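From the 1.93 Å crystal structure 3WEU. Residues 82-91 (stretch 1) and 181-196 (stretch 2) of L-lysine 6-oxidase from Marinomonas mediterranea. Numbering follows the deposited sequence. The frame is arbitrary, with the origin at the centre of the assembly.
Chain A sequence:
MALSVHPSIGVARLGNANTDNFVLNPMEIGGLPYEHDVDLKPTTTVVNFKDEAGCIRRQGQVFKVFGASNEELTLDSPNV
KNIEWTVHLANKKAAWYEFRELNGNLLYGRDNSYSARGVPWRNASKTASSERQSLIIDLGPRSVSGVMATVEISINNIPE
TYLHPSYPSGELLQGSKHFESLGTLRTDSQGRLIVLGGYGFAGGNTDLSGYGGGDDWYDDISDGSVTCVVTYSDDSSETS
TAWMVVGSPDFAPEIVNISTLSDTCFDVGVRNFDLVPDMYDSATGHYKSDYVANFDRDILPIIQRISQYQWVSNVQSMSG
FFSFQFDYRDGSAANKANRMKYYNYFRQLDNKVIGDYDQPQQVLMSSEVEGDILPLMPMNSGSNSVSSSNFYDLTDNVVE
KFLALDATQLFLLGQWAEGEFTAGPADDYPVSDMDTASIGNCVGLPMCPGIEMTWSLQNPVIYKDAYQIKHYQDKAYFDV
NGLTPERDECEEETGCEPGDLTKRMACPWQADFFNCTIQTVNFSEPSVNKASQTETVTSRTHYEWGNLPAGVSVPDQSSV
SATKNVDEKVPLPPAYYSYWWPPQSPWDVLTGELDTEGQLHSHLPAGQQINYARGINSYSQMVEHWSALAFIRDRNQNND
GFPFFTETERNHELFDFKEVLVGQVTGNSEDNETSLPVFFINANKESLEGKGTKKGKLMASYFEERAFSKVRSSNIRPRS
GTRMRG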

# COMPACT_ATOMS: atom_id res chain seq x y z
N ASN A 82 13.29 56.23 10.40
CA ASN A 82 13.20 54.88 9.84
C ASN A 82 12.12 54.12 10.54
O ASN A 82 11.74 54.49 11.61
CB ASN A 82 14.49 54.09 10.02
CG ASN A 82 14.62 52.96 8.99
OD1 ASN A 82 13.86 52.84 8.01
ND2 ASN A 82 15.60 52.14 9.21
N ILE A 83 11.69 53.03 9.91
CA ILE A 83 10.71 52.12 10.47
C ILE A 83 11.22 50.76 10.02
O ILE A 83 11.28 50.50 8.86
CB ILE A 83 9.29 52.39 9.91
CG1 ILE A 83 8.81 53.79 10.33
CG2 ILE A 83 8.37 51.28 10.39
CD1 ILE A 83 7.44 54.24 9.73
N GLU A 84 11.55 49.91 10.99
CA GLU A 84 12.14 48.63 10.70
C GLU A 84 11.24 47.58 11.28
O GLU A 84 10.93 47.61 12.46
CB GLU A 84 13.51 48.48 11.30
CG GLU A 84 14.19 47.25 10.75
CD GLU A 84 15.68 47.20 11.13
OE1 GLU A 84 16.06 47.75 12.19
OE2 GLU A 84 16.43 46.64 10.33
N TRP A 85 10.87 46.65 10.43
CA TRP A 85 9.97 45.61 10.84
C TRP A 85 10.79 44.36 10.88
O TRP A 85 11.53 44.09 9.95
CB TRP A 85 8.89 45.46 9.74
CG TRP A 85 8.09 46.67 9.42
CD1 TRP A 85 8.32 47.60 8.44
CD2 TRP A 85 6.88 47.03 10.03
NE1 TRP A 85 7.33 48.54 8.43
CE2 TRP A 85 6.40 48.20 9.38
CE3 TRP A 85 6.11 46.45 11.05
CZ2 TRP A 85 5.22 48.83 9.75
CZ3 TRP A 85 4.95 47.06 11.39
CH2 TRP A 85 4.50 48.24 10.75
N THR A 86 10.64 43.55 11.93
CA THR A 86 11.31 42.31 12.06
C THR A 86 10.25 41.26 12.30
O THR A 86 9.47 41.34 13.24
CB THR A 86 12.32 42.37 13.23
OG1 THR A 86 13.32 43.33 12.88
CG2 THR A 86 12.94 41.10 13.41
N VAL A 87 10.20 40.31 11.39
CA VAL A 87 9.19 39.26 11.48
C VAL A 87 9.84 37.93 11.61
O VAL A 87 10.74 37.52 10.78
CB VAL A 87 8.30 39.27 10.22
CG1 VAL A 87 7.28 38.14 10.32
CG2 VAL A 87 7.66 40.62 10.04
N HIS A 88 9.43 37.21 12.64
CA HIS A 88 9.95 35.90 12.85
C HIS A 88 8.87 34.80 12.75
O HIS A 88 8.12 34.58 13.69
CB HIS A 88 10.70 35.82 14.21
CG HIS A 88 11.48 34.54 14.42
ND1 HIS A 88 12.25 34.31 15.56
CD2 HIS A 88 11.58 33.42 13.67
CE1 HIS A 88 12.80 33.12 15.48
NE2 HIS A 88 12.46 32.57 14.32
N LEU A 89 8.81 34.13 11.62
CA LEU A 89 7.82 33.09 11.36
C LEU A 89 8.48 31.74 11.56
O LEU A 89 9.69 31.60 11.29
CB LEU A 89 7.37 33.19 9.89
CG LEU A 89 6.74 34.51 9.42
CD1 LEU A 89 6.19 34.36 7.98
CD2 LEU A 89 5.68 35.02 10.36
N ALA A 90 7.74 30.74 12.01
CA ALA A 90 8.22 29.36 12.12
C ALA A 90 7.07 28.37 12.00
O ALA A 90 5.88 28.74 12.09
CB ALA A 90 8.95 29.11 13.46
N ASN A 91 7.41 27.13 11.67
CA ASN A 91 6.43 26.08 11.64
C ASN A 91 6.88 25.05 12.59
O ASN A 91 7.90 24.34 12.32
CB ASN A 91 6.35 25.53 10.22
CG ASN A 91 5.41 24.36 10.07
OD1 ASN A 91 5.39 23.41 10.84
ND2 ASN A 91 4.70 24.38 8.98
N SER A 181 11.73 28.20 1.37
CA SER A 181 11.29 29.43 1.86
C SER A 181 9.99 29.30 2.70
O SER A 181 9.11 28.52 2.38
CB SER A 181 11.00 30.39 0.70
OG SER A 181 10.55 31.65 1.17
N LEU A 182 9.86 30.19 3.66
CA LEU A 182 8.62 30.39 4.42
C LEU A 182 7.79 31.60 3.96
O LEU A 182 6.67 31.83 4.41
CB LEU A 182 9.01 30.52 5.85
CG LEU A 182 8.80 29.29 6.80
CD1 LEU A 182 8.35 27.92 6.35
CD2 LEU A 182 9.52 29.49 8.11
N GLY A 183 8.38 32.43 3.12
CA GLY A 183 7.68 33.51 2.51
C GLY A 183 8.56 34.70 2.21
O GLY A 183 9.75 34.53 1.97
N THR A 184 7.96 35.88 2.18
CA THR A 184 8.63 37.09 1.68
C THR A 184 8.20 38.30 2.49
O THR A 184 7.00 38.48 2.75
CB THR A 184 8.25 37.32 0.20
OG1 THR A 184 8.37 36.13 -0.59
CG2 THR A 184 9.06 38.44 -0.41
N LEU A 185 9.12 39.16 2.91
CA LEU A 185 8.80 40.43 3.55
C LEU A 185 9.04 41.53 2.53
O LEU A 185 9.99 41.46 1.72
CB LEU A 185 9.69 40.77 4.75
CG LEU A 185 9.72 39.77 5.87
CD1 LEU A 185 10.44 40.37 7.06
CD2 LEU A 185 8.29 39.33 6.24
N ARG A 186 8.10 42.46 2.46
CA ARG A 186 8.28 43.64 1.65
C ARG A 186 7.94 44.89 2.45
O ARG A 186 7.29 44.80 3.50
CB ARG A 186 7.38 43.58 0.44
CG ARG A 186 7.86 42.68 -0.64
CD ARG A 186 6.80 42.58 -1.73
NE ARG A 186 7.31 41.91 -2.95
CZ ARG A 186 7.78 42.51 -4.05
NH1 ARG A 186 7.96 43.81 -4.12
NH2 ARG A 186 8.17 41.78 -5.07
N THR A 187 8.27 46.04 1.89
CA THR A 187 7.70 47.29 2.28
C THR A 187 7.12 47.92 1.04
O THR A 187 7.56 47.63 -0.07
CB THR A 187 8.66 48.30 2.89
OG1 THR A 187 9.74 48.52 1.97
CG2 THR A 187 9.15 47.81 4.31
N ASP A 188 6.16 48.80 1.27
CA ASP A 188 5.49 49.54 0.19
C ASP A 188 6.30 50.83 0.03
O ASP A 188 7.42 50.95 0.60
CB ASP A 188 3.99 49.77 0.45
CG ASP A 188 3.68 50.80 1.50
OD1 ASP A 188 4.60 51.35 2.16
OD2 ASP A 188 2.47 51.06 1.71
N SER A 189 5.80 51.73 -0.79
CA SER A 189 6.53 52.94 -1.11
C SER A 189 6.71 53.89 0.07
O SER A 189 7.50 54.83 -0.01
CB SER A 189 5.92 53.66 -2.32
OG SER A 189 4.70 54.21 -1.97
N GLN A 190 5.98 53.69 1.17
CA GLN A 190 6.08 54.53 2.36
C GLN A 190 6.58 53.79 3.59
O GLN A 190 6.52 54.33 4.72
CB GLN A 190 4.72 55.16 2.67
CG GLN A 190 4.28 56.17 1.61
CD GLN A 190 2.90 56.72 1.82
OE1 GLN A 190 1.88 56.04 1.62
NE2 GLN A 190 2.83 57.98 2.22
N GLY A 191 7.09 52.61 3.40
CA GLY A 191 7.72 51.90 4.51
C GLY A 191 6.81 50.95 5.29
O GLY A 191 7.29 50.33 6.27
N ARG A 192 5.55 50.78 4.85
CA ARG A 192 4.67 49.85 5.52
C ARG A 192 5.12 48.46 5.24
O ARG A 192 5.64 48.15 4.14
CB ARG A 192 3.17 49.98 5.05
CG ARG A 192 2.55 51.35 5.28
CD ARG A 192 1.14 51.43 4.65
NE ARG A 192 0.60 52.75 4.80
CZ ARG A 192 0.77 53.70 3.90
NH1 ARG A 192 1.32 53.43 2.73
NH2 ARG A 192 0.25 54.89 4.14
N LEU A 193 4.88 47.57 6.21
CA LEU A 193 5.22 46.16 6.03
C LEU A 193 4.17 45.37 5.27
O LEU A 193 2.97 45.56 5.50
CB LEU A 193 5.41 45.54 7.41
CG LEU A 193 5.57 44.03 7.46
CD1 LEU A 193 6.84 43.58 6.83
CD2 LEU A 193 5.53 43.47 8.91
N ILE A 194 4.60 44.49 4.40
CA ILE A 194 3.74 43.48 3.77
C ILE A 194 4.35 42.16 4.03
O ILE A 194 5.51 41.93 3.67
CB ILE A 194 3.61 43.71 2.23
CG1 ILE A 194 2.86 44.99 1.99
CG2 ILE A 194 2.90 42.54 1.53
CD1 ILE A 194 3.02 45.60 0.59
N VAL A 195 3.62 41.27 4.67
CA VAL A 195 4.11 39.93 4.83
C VAL A 195 3.38 38.96 3.93
O VAL A 195 2.17 38.95 3.90
CB VAL A 195 3.91 39.43 6.26
CG1 VAL A 195 4.48 38.01 6.41
CG2 VAL A 195 4.51 40.41 7.26
N LEU A 196 4.14 38.21 3.15
CA LEU A 196 3.65 37.18 2.32
C LEU A 196 4.20 35.89 2.89
O LEU A 196 5.37 35.84 3.35
CB LEU A 196 4.13 37.40 0.90
CG LEU A 196 3.58 38.64 0.20
CD1 LEU A 196 4.51 39.22 -0.82
CD2 LEU A 196 2.34 38.27 -0.56
O HOH W 1 10.04 51.03 6.50

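This is a mainly apolar packing of one strand against a hairpin, fixed at one end by a single direct hydrogen bond from a tryptophan. Strand 82-91 and strand 193-196 run roughly parallel, 20° apart, with axes 8.9 Å apart at closest approach. At this spacing the strands pack mainly through side chains, and 534 Å² is buried in total, both sides summed.

In stretch 1, I83, W85, V87 and L89 point toward stretch 2. The alternation of the extended strand turns E84, T86 and H88 away. W85 contributes most, with 90 Å² covered. W85 NE1 donates to G191 O at 2.8 Å, with G191 O near the plane of the ring. L193 CB lies over one face of W85, 3.4 Å from the centroid of the W85 five-membered ring, in a CH-pi contact. Tryptophan suits this place because one side chain offers both an N-H and a broad apolar face.

Further along, branched aliphatic side chains fill the space. V87 CG2 meets L193 CD2 at 3.7 Å and V195 CG2 at 4.2 Å, while V87 CB lies 4.0 Å from L185 CD1. L89 CD1 reaches V195 CG1 at 4.3 Å. L182 CD2 packs against the backbone, 3.8 Å from L89 O.

The acceptor sits in a well-braced turn. D188 to G191 form a type I beta turn, and G191 has phi/psi of 93/4, where a CB would be jammed against the preceding carbonyl. D188 OD1 accepts from Q190 N and R192 N, both at 2.9 Å. R192 NH1 forms a salt bridge with D188 OD2 at 2.8 Å.

One water adds a polar link. It donates to I83 O at 2.7 Å and to G191 O at 2.8 Å, so G191 O serves both the indole and the water.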